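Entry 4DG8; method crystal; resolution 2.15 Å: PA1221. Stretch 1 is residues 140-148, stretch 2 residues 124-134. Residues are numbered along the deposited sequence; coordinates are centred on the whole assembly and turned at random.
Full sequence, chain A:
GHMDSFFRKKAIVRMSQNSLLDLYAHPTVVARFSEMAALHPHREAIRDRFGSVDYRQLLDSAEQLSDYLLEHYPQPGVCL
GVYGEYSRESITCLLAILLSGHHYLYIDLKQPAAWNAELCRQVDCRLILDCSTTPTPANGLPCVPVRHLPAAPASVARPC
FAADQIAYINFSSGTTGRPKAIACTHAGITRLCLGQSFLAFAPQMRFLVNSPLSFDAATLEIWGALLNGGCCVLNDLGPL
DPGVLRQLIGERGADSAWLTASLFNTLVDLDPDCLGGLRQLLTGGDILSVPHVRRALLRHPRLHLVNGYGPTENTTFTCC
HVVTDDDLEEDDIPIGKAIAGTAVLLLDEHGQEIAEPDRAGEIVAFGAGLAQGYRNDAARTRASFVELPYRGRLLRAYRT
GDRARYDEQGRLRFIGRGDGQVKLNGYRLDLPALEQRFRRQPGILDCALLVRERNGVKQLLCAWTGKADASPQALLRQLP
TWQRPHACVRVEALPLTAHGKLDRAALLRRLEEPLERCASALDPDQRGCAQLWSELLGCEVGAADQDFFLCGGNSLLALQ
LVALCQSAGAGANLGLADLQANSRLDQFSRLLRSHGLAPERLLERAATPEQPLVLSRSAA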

ATOM      1  N   GLY A 140     -15.403  17.540 -14.258  1.00 27.57           N
ATOM      2  CA  GLY A 140     -14.709  18.796 -14.080  1.00 22.83           C
ATOM      3  C   GLY A 140     -13.296  18.647 -13.568  1.00 22.10           C
ATOM      4  O   GLY A 140     -12.561  19.620 -13.535  1.00 31.38           O
ATOM      5  N   LEU A 141     -12.912  17.438 -13.154  1.00 27.83           N
ATOM      6  CA  LEU A 141     -11.529  17.189 -12.756  1.00 25.43           C
ATOM      7  C   LEU A 141     -10.648  17.235 -14.001  1.00 31.89           C
ATOM      8  O   LEU A 141     -11.116  16.958 -15.102  1.00 31.69           O
ATOM      9  CB  LEU A 141     -11.391  15.840 -12.060  1.00 30.55           C
ATOM     10  CG  LEU A 141     -12.167  15.642 -10.753  1.00 35.81           C
ATOM     11  CD1 LEU A 141     -12.311  14.162 -10.421  1.00 28.45           C
ATOM     12  CD2 LEU A 141     -11.526  16.404  -9.592  1.00 29.24           C
ATOM     13  N   PRO A 142      -9.368  17.600 -13.834  1.00 31.38           N
ATOM     14  CA  PRO A 142      -8.495  17.820 -15.002  1.00 33.27           C
ATOM     15  C   PRO A 142      -7.937  16.509 -15.573  1.00 30.86           C
ATOM     16  O   PRO A 142      -6.828  16.122 -15.233  1.00 31.56           O
ATOM     17  CB  PRO A 142      -7.373  18.715 -14.448  1.00 30.50           C
ATOM     18  CG  PRO A 142      -7.320  18.402 -12.973  1.00 28.63           C
ATOM     19  CD  PRO A 142      -8.719  17.953 -12.555  1.00 21.58           C
ATOM     20  N   CYS A 143      -8.727  15.840 -16.415  1.00 30.97           N
ATOM     21  CA  CYS A 143      -8.381  14.538 -16.984  1.00 34.55           C
ATOM     22  C   CYS A 143      -8.046  14.633 -18.454  1.00 31.00           C
ATOM     23  O   CYS A 143      -8.648  15.415 -19.174  1.00 26.34           O
ATOM     24  CB  CYS A 143      -9.561  13.574 -16.885  1.00 33.02           C
ATOM     25  SG  CYS A 143      -9.782  12.767 -15.317  1.00 52.89           S
ATOM     26  N   VAL A 144      -7.106  13.804 -18.897  1.00 29.31           N
ATOM     27  CA  VAL A 144      -6.839  13.645 -20.318  1.00 28.98           C
ATOM     28  C   VAL A 144      -6.816  12.166 -20.683  1.00 32.88           C
ATOM     29  O   VAL A 144      -6.338  11.346 -19.904  1.00 32.56           O
ATOM     30  CB  VAL A 144      -5.510  14.305 -20.733  1.00 25.63           C
ATOM     31  CG1 VAL A 144      -5.563  15.790 -20.458  1.00 26.11           C
ATOM     32  CG2 VAL A 144      -4.320  13.667 -20.011  1.00 29.08           C
ATOM     33  N   PRO A 145      -7.375  11.821 -21.857  1.00 37.43           N
ATOM     34  CA  PRO A 145      -7.368  10.425 -22.318  1.00 40.36           C
ATOM     35  C   PRO A 145      -5.953  10.029 -22.697  1.00 37.86           C
ATOM     36  O   PRO A 145      -5.333  10.688 -23.529  1.00 34.73           O
ATOM     37  CB  PRO A 145      -8.260  10.466 -23.562  1.00 43.40           C
ATOM     38  CG  PRO A 145      -8.107  11.875 -24.086  1.00 45.75           C
ATOM     39  CD  PRO A 145      -7.876  12.757 -22.882  1.00 38.19           C
ATOM     40  N   VAL A 146      -5.458   8.931 -22.152  1.00 37.86           N
ATOM     41  CA  VAL A 146      -4.042   8.651 -22.306  1.00 40.00           C
ATOM     42  C   VAL A 146      -3.723   8.093 -23.697  1.00 38.36           C
ATOM     43  O   VAL A 146      -2.615   8.245 -24.185  1.00 33.96           O
ATOM     44  CB  VAL A 146      -3.506   7.737 -21.184  1.00 39.32           C
ATOM     45  CG1 VAL A 146      -3.781   6.268 -21.510  1.00 32.75           C
ATOM     46  CG2 VAL A 146      -2.024   7.989 -20.977  1.00 43.35           C
ATOM     47  N   ARG A 147      -4.708   7.475 -24.337  1.00 40.84           N
ATOM     48  CA  ARG A 147      -4.514   6.909 -25.666  1.00 45.77           C
ATOM     49  C   ARG A 147      -4.689   7.983 -26.731  1.00 52.15           C
ATOM     50  O   ARG A 147      -4.334   7.799 -27.898  1.00 48.59           O
ATOM     51  CB  ARG A 147      -5.495   5.751 -25.893  1.00 50.95           C
ATOM     52  CG  ARG A 147      -5.123   4.485 -25.123  1.00 51.98           C
ATOM     53  CD  ARG A 147      -6.199   3.398 -25.170  1.00 55.34           C
ATOM     54  NE  ARG A 147      -5.909   2.365 -24.176  1.00 62.69           N
ATOM     55  CZ  ARG A 147      -6.169   2.489 -22.877  1.00 65.01           C
ATOM     56  NH1 ARG A 147      -6.744   3.595 -22.425  1.00 66.51           N
ATOM     57  NH2 ARG A 147      -5.858   1.512 -22.027  1.00 61.78           N
ATOM     58  N   HIS A 148      -5.303   9.088 -26.334  1.00 56.25           N
ATOM     59  CA  HIS A 148      -5.586  10.174 -27.270  1.00 62.40           C
ATOM     60  C   HIS A 148      -4.713  11.440 -27.261  1.00 57.44           C
ATOM     61  O   HIS A 148      -5.084  12.451 -27.856  1.00 60.32           O
ATOM     62  CB  HIS A 148      -7.091  10.415 -27.404  1.00 73.58           C
ATOM     63  CG  HIS A 148      -7.806   9.252 -28.023  1.00 84.22           C
ATOM     64  ND1 HIS A 148      -8.165   8.131 -27.303  1.00 86.84           N
ATOM     65  CD2 HIS A 148      -8.166   9.004 -29.306  1.00 87.93           C
ATOM     66  CE1 HIS A 148      -8.748   7.259 -28.108  1.00 87.19           C
ATOM     67  NE2 HIS A 148      -8.760   7.765 -29.328  1.00 88.51           N
TER
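Stretch 2 124-134: DCRLILDCSTT

The apolar centre of this contact is Val-144, a branched residue on the short strand 143-145 that meets two leucines of stretch 2. With chi1 near -61° (m), it sets CG1 3.5 Å from CD1 of Leu-127 and CG2 3.6 Å from CD2 of Leu-129. Leu-129 is the bridge partner of Val-144 and shares its face of the sheet. Leu-127 reaches the same valine differently: its CA-to-CB bond points away from stretch 1, yet the t, p rotamer brings the end of the chain back, and CD1 also comes within 3.1 Å of the carbonyl O of Pro-142.

The other face carries Cys-143 against Ile-128, where SG lies 3.8 Å from CB. Ile-128, extended in an m, t rotamer, continues past the cysteine until its CD1 is 4.2 Å from CB of Leu-141. Beyond the short strand, Val-146 takes up the apolar theme with chi1 in p, its CG1 3.8 Å from SG of Cys-131.

These side chains are held in register by a parallel pairing. From Leu-127 to Asp-130 stretch 2 is extended, and its strand axis makes a signed crossing angle of -30° with that of 143-145, the closest approach being 4.7 Å. Cys-143 pairs with Ile-128, Val-144 with Leu-129 and Pro-145 with Asp-130, the CA atoms 4.5, 5.4 and 4.9 Å apart in that order. The hydrogen bonds follow the parallel rule, in which one residue bonds to two neighbours of its partner across the gap. Ile-128 gives its N to the O of Pro-142 at 2.6 Å and takes the N of Val-144 on its own O at 2.9 Å. Val-144 in turn receives the N of Asp-130 on its O at 2.8 Å, and Asp-130 O accepts the N of Val-146 at 2.9 Å. Between the amides, CA of Cys-143 approaches O of Ile-128 to 3.2 Å in a CA-H...O contact.

Pro-145 fits this ladder because its position in the bridge with Asp-130 asks no N-H of it, the amides of Val-144 and Val-146 doing stretch 1's backbone donating. Pro-142 contributes its carbonyl, and its ring lies at the start of the pairing, CG 3.6 Å from O of Arg-126.

At the polar edge the strand geometry gives way to turns. The carboxylate of Asp-130 is occupied within its own stretch: OD1 accepts both OG of Ser-132, at 2.6 Å, and N of Ser-132, at 2.9 Å, tying down the turn that follows the strand. Arg-147 then closes the contact. Its CA-to-CB bond points sideways, but the long chain carries the guanidinium to the carbonyl O of Cys-131, which lies near the group's plane and accepts from NH1 at 2.8 Å and NH2 at 3.0 Å. Over one face of the guanidinium sits CG2 of Thr-133, 3.7 Å from NH2.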

ATOM      1  N   ASP A 124      -2.346  19.464  -4.739  1.00 30.27           N
ATOM      2  CA  ASP A 124      -2.122  20.238  -5.954  1.00 30.30           C
ATOM      3  C   ASP A 124      -1.897  19.332  -7.177  1.00 24.11           C
ATOM      4  O   ASP A 124      -1.020  19.578  -8.002  1.00 25.63           O
ATOM      5  CB  ASP A 124      -0.979  21.243  -5.761  1.00 29.50           C
ATOM      6  CG  ASP A 124      -0.975  22.325  -6.822  1.00 33.87           C
ATOM      7  OD1 ASP A 124      -2.052  22.596  -7.403  1.00 31.57           O
ATOM      8  OD2 ASP A 124       0.100  22.908  -7.078  1.00 34.47           O
ATOM      9  N   CYS A 125      -2.719  18.292  -7.303  1.00 25.95           N
ATOM     10  CA  CYS A 125      -2.630  17.416  -8.461  1.00 22.54           C
ATOM     11  C   CYS A 125      -3.100  18.194  -9.673  1.00 30.37           C
ATOM     12  O   CYS A 125      -4.242  18.643  -9.720  1.00 31.78           O
ATOM     13  CB  CYS A 125      -3.511  16.190  -8.272  1.00 16.06           C
ATOM     14  SG  CYS A 125      -3.478  15.031  -9.674  1.00 22.22           S
ATOM     15  N   ARG A 126      -2.212  18.346 -10.650  1.00 24.71           N
ATOM     16  CA  ARG A 126      -2.443  19.279 -11.753  1.00 33.90           C
ATOM     17  C   ARG A 126      -3.258  18.679 -12.892  1.00 33.30           C
ATOM     18  O   ARG A 126      -3.942  19.385 -13.612  1.00 30.91           O
ATOM     19  CB  ARG A 126      -1.113  19.826 -12.289  1.00 32.04           C
ATOM     20  CG  ARG A 126      -0.152  20.343 -11.204  1.00 30.70           C
ATOM     21  CD  ARG A 126      -0.618  21.656 -10.575  1.00 25.95           C
ATOM     22  NE  ARG A 126      -0.520  22.771 -11.518  1.00 22.79           N
ATOM     23  CZ  ARG A 126       0.612  23.385 -11.847  1.00 29.77           C
ATOM     24  NH1 ARG A 126       1.763  23.005 -11.301  1.00 29.98           N
ATOM     25  NH2 ARG A 126       0.591  24.391 -12.718  1.00 26.58           N
ATOM     26  N   LEU A 127      -3.106  17.380 -13.096  1.00 26.15           N
ATOM     27  CA  LEU A 127      -3.665  16.727 -14.260  1.00 18.78           C
ATOM     28  C   LEU A 127      -3.831  15.239 -13.951  1.00 28.82           C
ATOM     29  O   LEU A 127      -3.027  14.652 -13.215  1.00 29.17           O
ATOM     30  CB  LEU A 127      -2.711  16.934 -15.446  1.00 20.99           C
ATOM     31  CG  LEU A 127      -3.053  16.204 -16.747  1.00 33.15           C
ATOM     32  CD1 LEU A 127      -4.449  16.621 -17.195  1.00 45.81           C
ATOM     33  CD2 LEU A 127      -2.028  16.508 -17.827  1.00 30.38           C
ATOM     34  N   ILE A 128      -4.850  14.615 -14.526  1.00 23.50           N
ATOM     35  CA  ILE A 128      -5.059  13.199 -14.293  1.00 22.51           C
ATOM     36  C   ILE A 128      -4.986  12.447 -15.616  1.00 31.64           C
ATOM     37  O   ILE A 128      -5.720  12.761 -16.564  1.00 30.00           O
ATOM     38  CB  ILE A 128      -6.417  12.915 -13.612  1.00 22.03           C
ATOM     39  CG1 ILE A 128      -6.486  13.571 -12.226  1.00 29.68           C
ATOM     40  CG2 ILE A 128      -6.673  11.394 -13.520  1.00 19.68           C
ATOM     41  CD1 ILE A 128      -7.885  13.561 -11.621  1.00 32.07           C
ATOM     42  N   LEU A 129      -4.121  11.440 -15.673  1.00 29.15           N
ATOM     43  CA  LEU A 129      -3.966  10.664 -16.900  1.00 20.59           C
ATOM     44  C   LEU A 129      -4.977   9.536 -16.879  1.00 24.02           C
ATOM     45  O   LEU A 129      -4.855   8.618 -16.085  1.00 23.86           O
ATOM     46  CB  LEU A 129      -2.555  10.086 -16.966  1.00 25.82           C
ATOM     47  CG  LEU A 129      -1.452  11.136 -17.077  1.00 25.18           C
ATOM     48  CD1 LEU A 129      -0.088  10.465 -17.114  1.00 25.65           C
ATOM     49  CD2 LEU A 129      -1.688  11.971 -18.337  1.00 22.20           C
ATOM     50  N   ASP A 130      -5.962   9.591 -17.770  1.00 23.13           N
ATOM     51  CA  ASP A 130      -7.044   8.616 -17.747  1.00 24.11           C
ATOM     52  C   ASP A 130      -6.665   7.450 -18.630  1.00 26.80           C
ATOM     53  O   ASP A 130      -6.540   7.612 -19.837  1.00 27.31           O
ATOM     54  CB  ASP A 130      -8.339   9.259 -18.272  1.00 28.11           C
ATOM     55  CG  ASP A 130      -9.546   8.330 -18.161  1.00 32.44           C
ATOM     56  OD1 ASP A 130      -9.359   7.116 -17.977  1.00 31.52           O
ATOM     57  OD2 ASP A 130     -10.685   8.814 -18.259  1.00 34.16           O
ATOM     58  N   CYS A 131      -6.443   6.282 -18.029  1.00 30.72           N
ATOM     59  CA  CYS A 131      -6.049   5.101 -18.795  1.00 34.00           C
ATOM     60  C   CYS A 131      -7.189   4.148 -19.093  1.00 44.48           C
ATOM     61  O   CYS A 131      -6.961   3.108 -19.704  1.00 51.36           O
ATOM     62  CB  CYS A 131      -4.926   4.321 -18.097  1.00 24.41           C
ATOM     63  SG  CYS A 131      -3.409   5.244 -17.921  1.00 29.63           S
ATOM     64  N   SER A 132      -8.403   4.468 -18.645  1.00 39.69           N
ATOM     65  CA  SER A 132      -9.522   3.548 -18.854  1.00 42.04           C
ATOM     66  C   SER A 132      -9.771   3.354 -20.345  1.00 39.98           C
ATOM     67  O   SER A 132      -9.470   4.224 -21.164  1.00 40.30           O
ATOM     68  CB  SER A 132     -10.791   4.045 -18.164  1.00 44.70           C
ATOM     69  OG  SER A 132     -11.158   5.329 -18.636  1.00 48.99           O
ATOM     70  N   THR A 133     -10.275   2.193 -20.712  1.00 43.30           N
ATOM     71  CA  THR A 133     -10.645   1.991 -22.098  1.00 57.50           C
ATOM     72  C   THR A 133     -12.031   2.583 -22.342  1.00 66.75           C
ATOM     73  O   THR A 133     -12.278   3.226 -23.362  1.00 71.81           O
ATOM     74  CB  THR A 133     -10.624   0.510 -22.465  1.00 57.20           C
ATOM     75  OG1 THR A 133     -11.572  -0.185 -21.648  1.00 56.09           O
ATOM     76  CG2 THR A 133      -9.230  -0.064 -22.230  1.00 53.17           C
ATOM     77  N   THR A 134     -12.930   2.364 -21.389  1.00 68.32           N
ATOM     78  CA  THR A 134     -14.304   2.839 -21.513  1.00 77.78           C
ATOM     79  C   THR A 134     -14.463   4.226 -20.883  1.00 83.04           C
ATOM     80  O   THR A 134     -13.963   4.472 -19.783  1.00 78.55           O
ATOM     81  CB  THR A 134     -15.305   1.839 -20.887  1.00 77.61           C
ATOM     82  OG1 THR A 134     -16.623   2.400 -20.909  1.00 82.42           O
ATOM     83  CG2 THR A 134     -14.918   1.507 -19.449  1.00 75.07           C
TER